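ATP-dependent protease subunit HslV (Trypanosoma brucei brucei, PDB 4HNZ) hydrolyses unfolded proteins delivered by the ATPase HslU, as the proteolytic, proteasome-like part of the mitochondrial HslVU complex that helps control mitochondrial DNA replication. Local coordinates at residues 3-6 / 11-14; 118-123 / 136-141. All blocks are in the same frame, centred on the assembly; numbering follows the deposited sequence.

Contact 1: 3-6 / 11-14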
loop_
_atom_site.group_PDB
_atom_site.type_symbol
_atom_site.label_atom_id
_atom_site.label_comp_id
_atom_site.label_asym_id
_atom_site.label_seq_id
_atom_site.Cartn_x
_atom_site.Cartn_y
_atom_site.Cartn_z
ATOM N N ILE A 3 11.139 30.354 7.448
ATOM C CA ILE A 3 10.853 31.449 8.282
ATOM C C ILE A 3 11.790 31.326 9.472
ATOM O O ILE A 3 11.849 30.272 10.114
ATOM C CB ILE A 3 9.411 31.437 8.837
ATOM C CG1 ILE A 3 8.377 31.125 7.784
ATOM C CG2 ILE A 3 9.070 32.765 9.497
ATOM C CD1 ILE A 3 8.273 32.149 6.721
ATOM N N LEU A 4 12.473 32.419 9.808
ATOM C CA LEU A 4 13.472 32.417 10.856
ATOM C C LEU A 4 13.322 33.642 11.701
ATOM O O LEU A 4 13.168 34.773 11.195
ATOM C CB LEU A 4 14.841 32.401 10.238
ATOM C CG LEU A 4 15.978 32.625 11.203
ATOM C CD1 LEU A 4 16.112 31.443 12.133
ATOM C CD2 LEU A 4 17.303 32.840 10.490
ATOM N N SER A 5 13.372 33.450 13.006
ATOM C CA SER A 5 13.372 34.563 13.964
ATOM C C SER A 5 14.613 34.455 14.841
ATOM O O SER A 5 14.912 33.397 15.369
ATOM C CB SER A 5 12.129 34.492 14.857
ATOM O OG SER A 5 12.144 35.523 15.840
ATOM N N VAL A 6 15.319 35.566 15.024
ATOM C CA VAL A 6 16.446 35.644 15.931
ATOM C C VAL A 6 16.301 36.849 16.878
ATOM O O VAL A 6 16.076 37.956 16.422
ATOM C CB VAL A 6 17.744 35.879 15.145
ATOM C CG1 VAL A 6 18.927 35.918 16.068
ATOM C CG2 VAL A 6 17.917 34.796 14.076
ATOM N N THR A 11 16.845 43.413 20.184
ATOM C CA THR A 11 16.315 43.352 18.848
ATOM C C THR A 11 15.843 41.952 18.578
ATOM O O THR A 11 16.490 40.986 18.940
ATOM C CB THR A 11 17.366 43.747 17.813
ATOM O OG1 THR A 11 17.838 45.068 18.093
ATOM C CG2 THR A 11 16.771 43.746 16.431
ATOM N N VAL A 12 14.676 41.844 17.954
ATOM C CA VAL A 12 14.250 40.576 17.378
ATOM C C VAL A 12 13.940 40.809 15.891
ATOM O O VAL A 12 13.314 41.814 15.523
ATOM C CB VAL A 12 13.049 39.943 18.144
ATOM C CG1 VAL A 12 11.801 40.814 18.073
ATOM C CG2 VAL A 12 12.748 38.573 17.618
ATOM N N VAL A 13 14.381 39.895 15.051
ATOM C CA VAL A 13 14.064 39.998 13.648
ATOM C C VAL A 13 13.324 38.742 13.227
ATOM O O VAL A 13 13.427 37.694 13.860
ATOM C CB VAL A 13 15.321 40.214 12.770
ATOM C CG1 VAL A 13 16.114 41.444 13.226
ATOM C CG2 VAL A 13 16.214 38.986 12.808
ATOM N N LEU A 14 12.529 38.894 12.176
ATOM C CA LEU A 14 11.747 37.838 11.583
ATOM C C LEU A 14 11.924 37.953 10.102
ATOM O O LEU A 14 11.710 38.999 9.521
ATOM C CB LEU A 14 10.270 37.984 11.969
ATOM C CG LEU A 14 9.351 36.880 11.452
ATOM C CD1 LEU A 14 9.646 35.563 12.136
ATOM C CD2 LEU A 14 7.861 37.221 11.675
#
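The L14 side chain lies over the neighbouring strand, its CD1 in contact with three residues there: it sits 3.7 Å from L4 O, 3.8 Å from S5 CB and 3.9 Å from I3 CG2. With CG anti to the backbone N (chi1 -177°), the leucine brings this methyl back across the gap, and I96 of strand 93-98 packs against both I3 and L14. S5 and L14 form a non-hydrogen-bonded antiparallel pair, where S5 CA comes within 3.1 Å of V13 O in a CA-H...O contact. The next pair, V6 with V13, is hydrogen-bonded in both directions. V13 N gives the straighter bond, 2.9 Å to V6 O at 165°, and V6 N reaches V13 O at 3.1 Å, less straight. V6 and V13 face the other side of the sheet, where CB of V6 stands 4.2 Å from CG2 of V13 and both side chains rest on A149 of helix 145-159. One face thus meets the second sheet and the other a helix layer. The short segments run antiparallel, axes 4.8 Å apart and 177° between their directions, as expected of the N-terminal beta hairpin of the Ntn-hydrolase sandwich, whose first strand starts just after T1, probably the catalytic nucleophile, as in related proteases.

Contact 2: 118-123 / 136-141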
loop_
_atom_site.group_PDB
_atom_site.type_symbol
_atom_site.label_atom_id
_atom_site.label_comp_id
_atom_site.label_asym_id
_atom_site.label_seq_id
_atom_site.Cartn_x
_atom_site.Cartn_y
_atom_site.Cartn_z
ATOM N N ASP A 118 19.098 30.985 23.420
ATOM C CA ASP A 118 19.662 31.616 22.259
ATOM C C ASP A 118 18.685 32.480 21.433
ATOM O O ASP A 118 19.113 33.117 20.495
ATOM C CB ASP A 118 20.339 30.562 21.375
ATOM C CG ASP A 118 19.350 29.562 20.787
ATOM O OD1 ASP A 118 18.119 29.870 20.664
ATOM O OD2 ASP A 118 19.796 28.437 20.471
ATOM N N GLY A 119 17.398 32.485 21.752
ATOM C CA GLY A 119 16.445 33.347 21.050
ATOM C C GLY A 119 16.072 32.956 19.631
ATOM O O GLY A 119 15.478 33.740 18.899
ATOM N N ILE A 120 16.339 31.724 19.239
ATOM C CA ILE A 120 16.133 31.322 17.840
ATOM C C ILE A 120 14.975 30.342 17.665
ATOM O O ILE A 120 14.891 29.326 18.341
ATOM C CB ILE A 120 17.421 30.665 17.275
ATOM C CG1 ILE A 120 18.533 31.671 17.246
ATOM C CG2 ILE A 120 17.193 30.074 15.870
ATOM C CD1 ILE A 120 19.891 31.015 17.097
ATOM N N VAL A 121 14.129 30.644 16.693
ATOM C CA VAL A 121 12.998 29.820 16.313
ATOM C C VAL A 121 12.872 29.826 14.809
ATOM O O VAL A 121 13.130 30.828 14.183
ATOM C CB VAL A 121 11.672 30.439 16.846
ATOM C CG1 VAL A 121 10.463 29.634 16.405
ATOM C CG2 VAL A 121 11.681 30.470 18.361
ATOM N N ALA A 122 12.467 28.708 14.236
ATOM C CA ALA A 122 12.349 28.617 12.786
ATOM C C ALA A 122 11.405 27.510 12.366
ATOM O O ALA A 122 11.324 26.479 13.024
ATOM C CB ALA A 122 13.719 28.356 12.168
ATOM N N ILE A 123 10.754 27.723 11.227
ATOM C CA ILE A 123 9.854 26.755 10.633
ATOM C C ILE A 123 10.061 26.654 9.110
ATOM O O ILE A 123 10.786 27.443 8.511
ATOM C CB ILE A 123 8.379 27.095 10.882
ATOM C CG1 ILE A 123 8.034 28.511 10.425
ATOM C CG2 ILE A 123 8.075 26.941 12.358
ATOM C CD1 ILE A 123 6.563 28.865 10.471
ATOM N N ALA A 136 25.080 28.891 15.197
ATOM C CA ALA A 136 26.533 28.911 15.090
ATOM C C ALA A 136 27.038 30.309 15.298
ATOM O O ALA A 136 28.155 30.496 15.752
ATOM C CB ALA A 136 26.989 28.391 13.730
ATOM N N LEU A 137 26.197 31.277 14.955
ATOM C CA LEU A 137 26.585 32.671 15.025
ATOM C C LEU A 137 26.054 33.437 16.248
ATOM O O LEU A 137 26.486 34.542 16.480
ATOM C CB LEU A 137 26.096 33.402 13.783
ATOM C CG LEU A 137 26.693 32.934 12.460
ATOM C CD1 LEU A 137 25.890 33.507 11.322
ATOM C CD2 LEU A 137 28.134 33.315 12.322
ATOM N N ILE A 138 25.116 32.848 17.004
ATOM C CA ILE A 138 24.362 33.625 17.968
ATOM C C ILE A 138 25.268 34.310 18.991
ATOM O O ILE A 138 25.019 35.444 19.419
ATOM C CB ILE A 138 23.278 32.753 18.672
ATOM C CG1 ILE A 138 22.296 33.629 19.504
ATOM C CG2 ILE A 138 23.897 31.625 19.536
ATOM C CD1 ILE A 138 21.494 34.626 18.693
ATOM N N ASP A 139 26.317 33.601 19.400
ATOM C CA ASP A 139 27.200 34.035 20.472
ATOM C C ASP A 139 28.494 34.634 19.889
ATOM O O ASP A 139 29.395 34.889 20.633
ATOM C CB ASP A 139 27.532 32.844 21.413
ATOM C CG ASP A 139 28.163 31.605 20.649
ATOM O OD1 ASP A 139 27.763 31.258 19.454
ATOM O OD2 ASP A 139 29.074 30.955 21.272
ATOM N N VAL A 140 28.595 34.876 18.585
ATOM C CA VAL A 140 29.808 35.454 18.087
ATOM C C VAL A 140 29.821 36.966 17.863
ATOM O O VAL A 140 28.890 37.585 17.333
ATOM C CB VAL A 140 30.462 34.733 16.836
ATOM C CG1 VAL A 140 29.739 33.498 16.411
ATOM C CG2 VAL A 140 30.675 35.653 15.661
ATOM N N ASP A 141 30.995 37.489 18.178
ATOM C CA ASP A 141 31.326 38.920 18.133
ATOM C C ASP A 141 31.172 39.441 16.731
ATOM O O ASP A 141 31.538 38.811 15.769
ATOM C CB ASP A 141 32.782 39.146 18.533
ATOM C CG ASP A 141 33.128 38.540 19.892
ATOM O OD1 ASP A 141 32.218 38.435 20.722
ATOM O OD2 ASP A 141 34.326 38.216 20.163
#
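The type I beta turn L137 to V140, by helix 127-137, meets the Asx turn that leads into strand 120-123, a junction between the helix layer and the sheet of the Ntn-hydrolase fold. The beta turn is closed by V140 N on L137 O at 3.0 Å, and it presents I138 to the other segment. The contact is small, 128 Å² summed over both sides, and I138 supplies about half of it. Its CG1 is anti to the backbone N (chi1 -169°), which carries the ethyl arm over D118: CD1 lies 3.3 Å from D118 O, and CB of D118 is 4.1 Å from both CG1 and CG2 of I138. I120 reaches toward the same isoleucine from the start of the strand, tip to tip, its CD1 4.1 Å from I138 CB, with apolar contact alone between the two. I120 also packs on K131, A134 and R135 of the helix, and I138 on V6 of strand 3-8, so the pair belongs to a wider packing seam. The turn lies at a subunit boundary as well, since A136 O accepts a hydrogen bond from K151 of a neighbouring subunit.

The carboxylate of D118 has two separate tasks. OD2 forms a salt bridge with R135 of helix 127-137, while OD1 makes the Asx turn; together they probably fix the rotation of the group. G119, between D118 and I120, has a positive phi, which favours glycine. I120 N donates to D118 OD1 over 2.9 Å at 153°, meeting the anti side of that oxygen 33° out of the carboxylate plane.

From the N terminus, strand 3-8 turns after a short loop into strand 11-22, and contact 1 closes that hairpin with only four residues between its segments. The chain then builds the second sheet and its helices before returning as 118-123, and contact 2 closes a later loop of 12 residues, mostly helix 127-137. The two loops follow one another in series, neither enclosing nor crossing the other. In space they adjoin, with centres about 9 Å apart, because strand 120-123 pairs antiparallel with the other flank of strand 3-8, away from strand 11-22: S5 N lies 2.9 Å from V121 O, a probable hydrogen bond. Strand 3-8 is therefore the common middle strand, and contact 2 extends the connection to segment 136-141.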